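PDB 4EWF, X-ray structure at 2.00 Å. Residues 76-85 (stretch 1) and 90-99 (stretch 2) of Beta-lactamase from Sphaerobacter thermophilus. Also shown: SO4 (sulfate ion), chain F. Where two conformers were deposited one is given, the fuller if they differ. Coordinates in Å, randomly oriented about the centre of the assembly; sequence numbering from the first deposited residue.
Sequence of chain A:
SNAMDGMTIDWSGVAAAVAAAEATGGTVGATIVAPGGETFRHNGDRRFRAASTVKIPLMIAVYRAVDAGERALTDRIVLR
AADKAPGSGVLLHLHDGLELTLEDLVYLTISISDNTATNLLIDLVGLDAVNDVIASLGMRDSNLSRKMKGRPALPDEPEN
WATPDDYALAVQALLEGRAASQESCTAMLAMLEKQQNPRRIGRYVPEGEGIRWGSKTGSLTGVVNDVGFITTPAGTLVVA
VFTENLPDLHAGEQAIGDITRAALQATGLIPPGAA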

ATOM      1  N   ARG A  76     -22.757  -7.792  -8.754  1.00 33.07           N
ATOM      2  CA  ARG A  76     -22.653  -6.858  -9.877  1.00 37.31           C
ATOM      3  C   ARG A  76     -22.738  -5.395  -9.408  1.00 36.00           C
ATOM      4  O   ARG A  76     -23.534  -5.061  -8.524  1.00 33.79           O
ATOM      5  CB  ARG A  76     -23.729  -7.139 -10.938  1.00 46.69           C
ATOM      6  CG  ARG A  76     -24.097  -8.627 -11.131  1.00 70.04           C
ATOM      7  CD  ARG A  76     -22.901  -9.532 -11.504  1.00 81.84           C
ATOM      8  NE  ARG A  76     -22.727  -9.698 -12.951  1.00 88.19           N
ATOM      9  CZ  ARG A  76     -22.055 -10.696 -13.525  1.00 84.62           C
ATOM     10  NH1 ARG A  76     -21.954 -10.751 -14.848  1.00 79.23           N
ATOM     11  NH2 ARG A  76     -21.487 -11.643 -12.782  1.00 85.82           N
ATOM     12  N   ILE A  77     -21.883  -4.550  -9.981  1.00 29.23           N
ATOM     13  CA  ILE A  77     -21.944  -3.098  -9.808  1.00 26.72           C
ATOM     14  C   ILE A  77     -21.873  -2.471 -11.193  1.00 31.56           C
ATOM     15  O   ILE A  77     -21.006  -2.823 -11.995  1.00 30.35           O
ATOM     16  CB  ILE A  77     -20.758  -2.549  -8.968  1.00 22.24           C
ATOM     17  CG1 ILE A  77     -20.802  -3.088  -7.541  1.00 30.52           C
ATOM     18  CG2 ILE A  77     -20.756  -1.015  -8.946  1.00 27.75           C
ATOM     19  CD1 ILE A  77     -20.202  -4.460  -7.391  1.00 38.69           C
ATOM     20  N   VAL A  78     -22.778  -1.541 -11.475  1.00 28.21           N
ATOM     21  CA  VAL A  78     -22.811  -0.882 -12.779  1.00 26.36           C
ATOM     22  C   VAL A  78     -22.079   0.466 -12.725  1.00 31.20           C
ATOM     23  O   VAL A  78     -22.288   1.268 -11.804  1.00 30.10           O
ATOM     24  CB  VAL A  78     -24.261  -0.651 -13.261  1.00 28.24           C
ATOM     25  CG1 VAL A  78     -24.281   0.124 -14.591  1.00 28.73           C
ATOM     26  CG2 VAL A  78     -25.005  -1.973 -13.394  1.00 30.67           C
ATOM     27  N   LEU A  79     -21.224   0.702 -13.714  1.00 27.26           N
ATOM     28  CA  LEU A  79     -20.501   1.964 -13.839  1.00 25.89           C
ATOM     29  C   LEU A  79     -21.440   3.090 -14.295  1.00 22.85           C
ATOM     30  O   LEU A  79     -22.067   3.000 -15.353  1.00 26.14           O
ATOM     31  CB  LEU A  79     -19.351   1.825 -14.837  1.00 27.39           C
ATOM     32  CG  LEU A  79     -18.538   3.107 -15.075  1.00 29.21           C
ATOM     33  CD1 LEU A  79     -17.782   3.497 -13.816  1.00 24.77           C
ATOM     34  CD2 LEU A  79     -17.580   2.906 -16.226  1.00 25.65           C
ATOM     35  N   ARG A  80     -21.516   4.153 -13.498  1.00 21.12           N
ATOM     36  CA  ARG A  80     -22.367   5.294 -13.825  1.00 31.02           C
ATOM     37  C   ARG A  80     -21.523   6.560 -13.939  1.00 28.41           C
ATOM     38  O   ARG A  80     -20.519   6.711 -13.253  1.00 25.90           O
ATOM     39  CB  ARG A  80     -23.445   5.486 -12.757  1.00 37.16           C
ATOM     40  CG  ARG A  80     -24.803   4.896 -13.096  1.00 53.14           C
ATOM     41  CD  ARG A  80     -24.716   3.441 -13.469  1.00 56.88           C
ATOM     42  NE  ARG A  80     -25.862   2.659 -12.996  1.00 58.45           N
ATOM     43  CZ  ARG A  80     -26.842   2.196 -13.772  1.00 54.15           C
ATOM     44  NH1 ARG A  80     -26.841   2.435 -15.080  1.00 38.40           N
ATOM     45  NH2 ARG A  80     -27.821   1.474 -13.234  1.00 58.14           N
ATOM     46  N   ALA A  81     -21.962   7.470 -14.800  1.00 21.42           N
ATOM     47  CA  ALA A  81     -21.286   8.745 -15.011  1.00 29.90           C
ATOM     48  C   ALA A  81     -21.017   9.487 -13.704  1.00 30.19           C
ATOM     49  O   ALA A  81     -19.923   9.990 -13.495  1.00 24.33           O
ATOM     50  CB  ALA A  81     -22.101   9.613 -15.954  1.00 28.48           C
ATOM     51  N   ALA A  82     -22.015   9.561 -12.826  1.00 27.08           N
ATOM     52  CA  ALA A  82     -21.817  10.173 -11.502  1.00 27.23           C
ATOM     53  C   ALA A  82     -20.670   9.601 -10.636  1.00 29.20           C
ATOM     54  O   ALA A  82     -20.119  10.311  -9.784  1.00 35.41           O
ATOM     55  CB  ALA A  82     -23.131  10.161 -10.717  1.00 33.96           C
ATOM     56  N   ASP A  83     -20.315   8.330 -10.836  1.00 21.68           N
ATOM     57  CA  ASP A  83     -19.272   7.674 -10.029  1.00 23.86           C
ATOM     58  C   ASP A  83     -17.852   7.966 -10.502  1.00 23.49           C
ATOM     59  O   ASP A  83     -16.883   7.716  -9.777  1.00 19.83           O
ATOM     60  CB  ASP A  83     -19.447   6.150 -10.066  1.00 25.02           C
ATOM     61  CG  ASP A  83     -20.859   5.714  -9.727  1.00 42.61           C
ATOM     62  OD1 ASP A  83     -21.396   6.219  -8.717  1.00 39.89           O
ATOM     63  OD2 ASP A  83     -21.420   4.865 -10.468  1.00 43.30           O
ATOM     64  N   LYS A  84     -17.716   8.460 -11.726  1.00 23.61           N
ATOM     65  CA  LYS A  84     -16.387   8.552 -12.345  1.00 19.62           C
ATOM     66  C   LYS A  84     -15.527   9.591 -11.628  1.00 23.68           C
ATOM     67  O   LYS A  84     -15.910  10.757 -11.521  1.00 23.15           O
ATOM     68  CB  LYS A  84     -16.525   8.880 -13.844  1.00 24.47           C
ATOM     69  CG  LYS A  84     -17.150   7.727 -14.662  1.00 25.37           C
ATOM     70  CD  LYS A  84     -17.270   8.052 -16.164  1.00 25.45           C
ATOM     71  CE  LYS A  84     -17.472   6.767 -16.978  1.00 20.57           C
ATOM     72  NZ  LYS A  84     -17.995   7.029 -18.362  1.00 22.68           N
ATOM     73  N   ALA A  85     -14.360   9.161 -11.147  1.00 23.22           N
ATOM     74  CA  ALA A  85     -13.461  10.024 -10.384  1.00 22.39           C
ATOM     75  C   ALA A  85     -12.271  10.458 -11.232  1.00 21.56           C
ATOM     76  O   ALA A  85     -11.835   9.716 -12.101  1.00 24.22           O
ATOM     77  CB  ALA A  85     -12.943   9.261  -9.141  1.00 19.31           C
ATOM     78  N   VAL A  90      -8.909   3.472 -14.924  1.00 21.12           N
ATOM     79  CA  VAL A  90      -9.328   3.275 -16.300  0.54 22.26           C
ATOM     80  C   VAL A  90     -10.852   3.471 -16.447  1.00 23.28           C
ATOM     81  O   VAL A  90     -11.363   3.896 -17.511  1.00 19.50           O
ATOM     82  CB  VAL A  90      -8.825   1.896 -16.793  0.54 26.78           C
ATOM     83  CG1 VAL A  90      -9.647   0.751 -16.211  0.54 12.71           C
ATOM     84  CG2 VAL A  90      -8.792   1.849 -18.277  0.54 36.95           C
ATOM     85  N   LEU A  91     -11.584   3.209 -15.370  1.00 20.92           N
ATOM     86  CA  LEU A  91     -13.052   3.298 -15.427  1.00 23.59           C
ATOM     87  C   LEU A  91     -13.546   4.676 -15.830  1.00 23.46           C
ATOM     88  O   LEU A  91     -14.576   4.792 -16.497  1.00 19.63           O
ATOM     89  CB  LEU A  91     -13.689   2.889 -14.089  1.00 22.23           C
ATOM     90  CG  LEU A  91     -13.490   1.418 -13.699  1.00 21.46           C
ATOM     91  CD1 LEU A  91     -14.178   1.101 -12.359  1.00 22.37           C
ATOM     92  CD2 LEU A  91     -14.006   0.485 -14.802  1.00 22.91           C
ATOM     93  N   LEU A  92     -12.816   5.718 -15.442  1.00 20.48           N
ATOM     94  CA  LEU A  92     -13.255   7.054 -15.794  1.00 20.11           C
ATOM     95  C   LEU A  92     -13.425   7.268 -17.276  1.00 23.84           C
ATOM     96  O   LEU A  92     -14.131   8.177 -17.660  1.00 18.47           O
ATOM     97  CB  LEU A  92     -12.374   8.164 -15.206  1.00 21.20           C
ATOM     98  CG  LEU A  92     -10.842   8.244 -15.172  1.00 32.05           C
ATOM     99  CD1 LEU A  92     -10.072   7.221 -16.003  1.00 23.47           C
ATOM    100  CD2 LEU A  92     -10.388   9.685 -15.438  1.00 20.14           C
ATOM    101  N   HIS A  93     -12.795   6.442 -18.106  1.00 24.55           N
ATOM    102  CA  HIS A  93     -12.890   6.624 -19.553  1.00 27.03           C
ATOM    103  C   HIS A  93     -13.662   5.511 -20.258  1.00 23.53           C
ATOM    104  O   HIS A  93     -13.766   5.510 -21.483  1.00 25.60           O
ATOM    105  CB  HIS A  93     -11.494   6.730 -20.176  1.00 25.46           C
ATOM    106  CG  HIS A  93     -10.706   7.904 -19.694  1.00 25.03           C
ATOM    107  ND1 HIS A  93     -11.156   9.201 -19.812  1.00 21.17           N
ATOM    108  CD2 HIS A  93      -9.493   7.979 -19.095  1.00 23.74           C
ATOM    109  CE1 HIS A  93     -10.262  10.024 -19.293  1.00 23.06           C
ATOM    110  NE2 HIS A  93      -9.240   9.309 -18.856  1.00 22.74           N
ATOM    111  N   LEU A  94     -14.191   4.560 -19.495  1.00 20.93           N
ATOM    112  CA  LEU A  94     -14.940   3.449 -20.092  1.00 20.28           C
ATOM    113  C   LEU A  94     -16.416   3.801 -20.126  1.00 20.21           C
ATOM    114  O   LEU A  94     -16.857   4.691 -19.399  1.00 24.10           O
ATOM    115  CB  LEU A  94     -14.708   2.162 -19.302  1.00 22.43           C
ATOM    116  CG  LEU A  94     -13.256   1.668 -19.281  1.00 24.56           C
ATOM    117  CD1 LEU A  94     -13.197   0.304 -18.578  1.00 25.38           C
ATOM    118  CD2 LEU A  94     -12.691   1.549 -20.700  1.00 24.14           C
ATOM    119  N   HIS A  95     -17.193   3.093 -20.935  1.00 26.24           N
ATOM    120  CA  HIS A  95     -18.566   3.528 -21.211  1.00 28.50           C
ATOM    121  C   HIS A  95     -19.535   3.445 -20.021  1.00 29.61           C
ATOM    122  O   HIS A  95     -19.527   2.471 -19.269  1.00 22.19           O
ATOM    123  CB  HIS A  95     -19.138   2.771 -22.414  1.00 29.55           C
ATOM    124  CG  HIS A  95     -19.582   1.371 -22.107  1.00 30.57           C
ATOM    125  ND1 HIS A  95     -18.729   0.288 -22.160  1.00 28.99           N
ATOM    126  CD2 HIS A  95     -20.801   0.875 -21.784  1.00 34.77           C
ATOM    127  CE1 HIS A  95     -19.402  -0.812 -21.863  1.00 31.70           C
ATOM    128  NE2 HIS A  95     -20.662  -0.483 -21.633  1.00 32.41           N
ATOM    129  N   ASP A  96     -20.367   4.476 -19.861  1.00 30.95           N
ATOM    130  CA  ASP A  96     -21.430   4.469 -18.859  1.00 28.27           C
ATOM    131  C   ASP A  96     -22.294   3.232 -19.048  1.00 22.30           C
ATOM    132  O   ASP A  96     -22.764   2.970 -20.151  1.00 26.58           O
ATOM    133  CB  ASP A  96     -22.319   5.717 -19.001  1.00 35.32           C
ATOM    134  CG  ASP A  96     -21.586   7.015 -18.669  1.00 42.59           C
ATOM    135  OD1 ASP A  96     -20.619   6.973 -17.876  1.00 38.61           O
ATOM    136  OD2 ASP A  96     -21.980   8.084 -19.205  1.00 44.70           O
ATOM    137  N   GLY A  97     -22.520   2.469 -17.983  1.00 27.59           N
ATOM    138  CA  GLY A  97     -23.349   1.277 -18.098  1.00 31.75           C
ATOM    139  C   GLY A  97     -22.537  -0.011 -18.054  1.00 34.09           C
ATOM    140  O   GLY A  97     -23.091  -1.112 -18.001  1.00 31.03           O
ATOM    141  N   LEU A  98     -21.214   0.125 -18.081  1.00 27.45           N
ATOM    142  CA  LEU A  98     -20.342  -1.037 -17.986  1.00 28.37           C
ATOM    143  C   LEU A  98     -20.666  -1.808 -16.706  1.00 30.57           C
ATOM    144  O   LEU A  98     -20.685  -1.241 -15.617  1.00 27.07           O
ATOM    145  CB  LEU A  98     -18.881  -0.589 -17.948  1.00 24.38           C
ATOM    146  CG  LEU A  98     -17.800  -1.673 -17.891  1.00 28.62           C
ATOM    147  CD1 LEU A  98     -17.714  -2.424 -19.200  1.00 35.85           C
ATOM    148  CD2 LEU A  98     -16.457  -1.028 -17.579  1.00 27.54           C
ATOM    149  N   GLU A  99     -20.918  -3.101 -16.839  1.00 28.49           N
ATOM    150  CA  GLU A  99     -21.261  -3.917 -15.687  1.00 31.42           C
ATOM    151  C   GLU A  99     -20.050  -4.695 -15.177  1.00 34.34           C
ATOM    152  O   GLU A  99     -19.491  -5.523 -15.887  1.00 33.68           O
ATOM    153  CB  GLU A  99     -22.416  -4.856 -16.039  1.00 39.90           C
ATOM    154  CG  GLU A  99     -23.059  -5.533 -14.849  1.00 55.08           C
ATOM    155  CD  GLU A  99     -24.432  -6.107 -15.181  1.00 67.60           C
ATOM    156  OE1 GLU A  99     -25.008  -5.732 -16.231  1.00 67.74           O
ATOM    157  OE2 GLU A  99     -24.933  -6.931 -14.386  1.00 75.99           O
TER
HETATM  158  S   SO4 F 302     -13.925  10.636 -21.591  1.00100.45           S
HETATM  159  O1  SO4 F 302     -15.064  11.076 -20.785  1.00 96.04           O
HETATM  160  O2  SO4 F 302     -13.215   9.573 -20.890  1.00100.89           O
HETATM  161  O3  SO4 F 302     -14.384  10.121 -22.881  1.00103.21           O
HETATM  162  O4  SO4 F 302     -13.019  11.762 -21.809  1.00102.24           O
HETATM  163  O   HOH W   1     -19.722   9.452 -19.795  1.00 35.00           O

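Two backbone hydrogen bonds, both made by Leu 79, fix the register of the stretches. Its N donates to Leu 98 O (2.8 Å) along an almost linear path, and its O accepts from Gly 97 N (2.7 Å), so both polar groups of this buried residue's backbone are satisfied. The neighbouring Val 78 and Glu 99 form an antiparallel, non-hydrogen-bonded pair, with their side chains on the same face of the sheet; Val 78 CA adds a CA-H...O contact to Leu 98 O at 3.6 Å.

The acceptor Leu 98 O and the donor Gly 97 N both belong to a type II turn running from His 95 to Leu 98, closed by Leu 98 N donating to His 95 O (3.1 Å). Gly 97 has a positive phi of 106°, and at these angles a CB would be jammed against the preceding carbonyl oxygen, which by itself calls for glycine.

The Leu 79 side chain points toward stretch 2 and supplies the apolar centre. Its CB packs on Leu 98 CB (4.0 Å), its CD1 on Leu 91 CB (4.1 Å) and its CD2 on Leu 94 CB (4.3 Å).

Lys 84 forms the second polar anchor. With chi2 to chi4 all t, its extended chain passes Leu 92, where CD lies 3.5 Å from the backbone O, and delivers NZ to two acceptors: Leu 94 O at 2.8 Å and Asp 96 OD1 at 2.7 Å, the latter a salt bridge. A long aliphatic stem ending in a charge suits this path. Water 1 donates to Asp 96 OD2 (2.7 Å) and accepts a weak hydrogen bond from Lys 84 NZ (3.3 Å), bridging the same pair. At the opposite end of stretch 1, the poorly ordered Arg 76 adds a long salt bridge, Arg 76 NE to Glu 99 OE2 at 3.8 Å, and its CB lies 3.7 Å from the same oxygen.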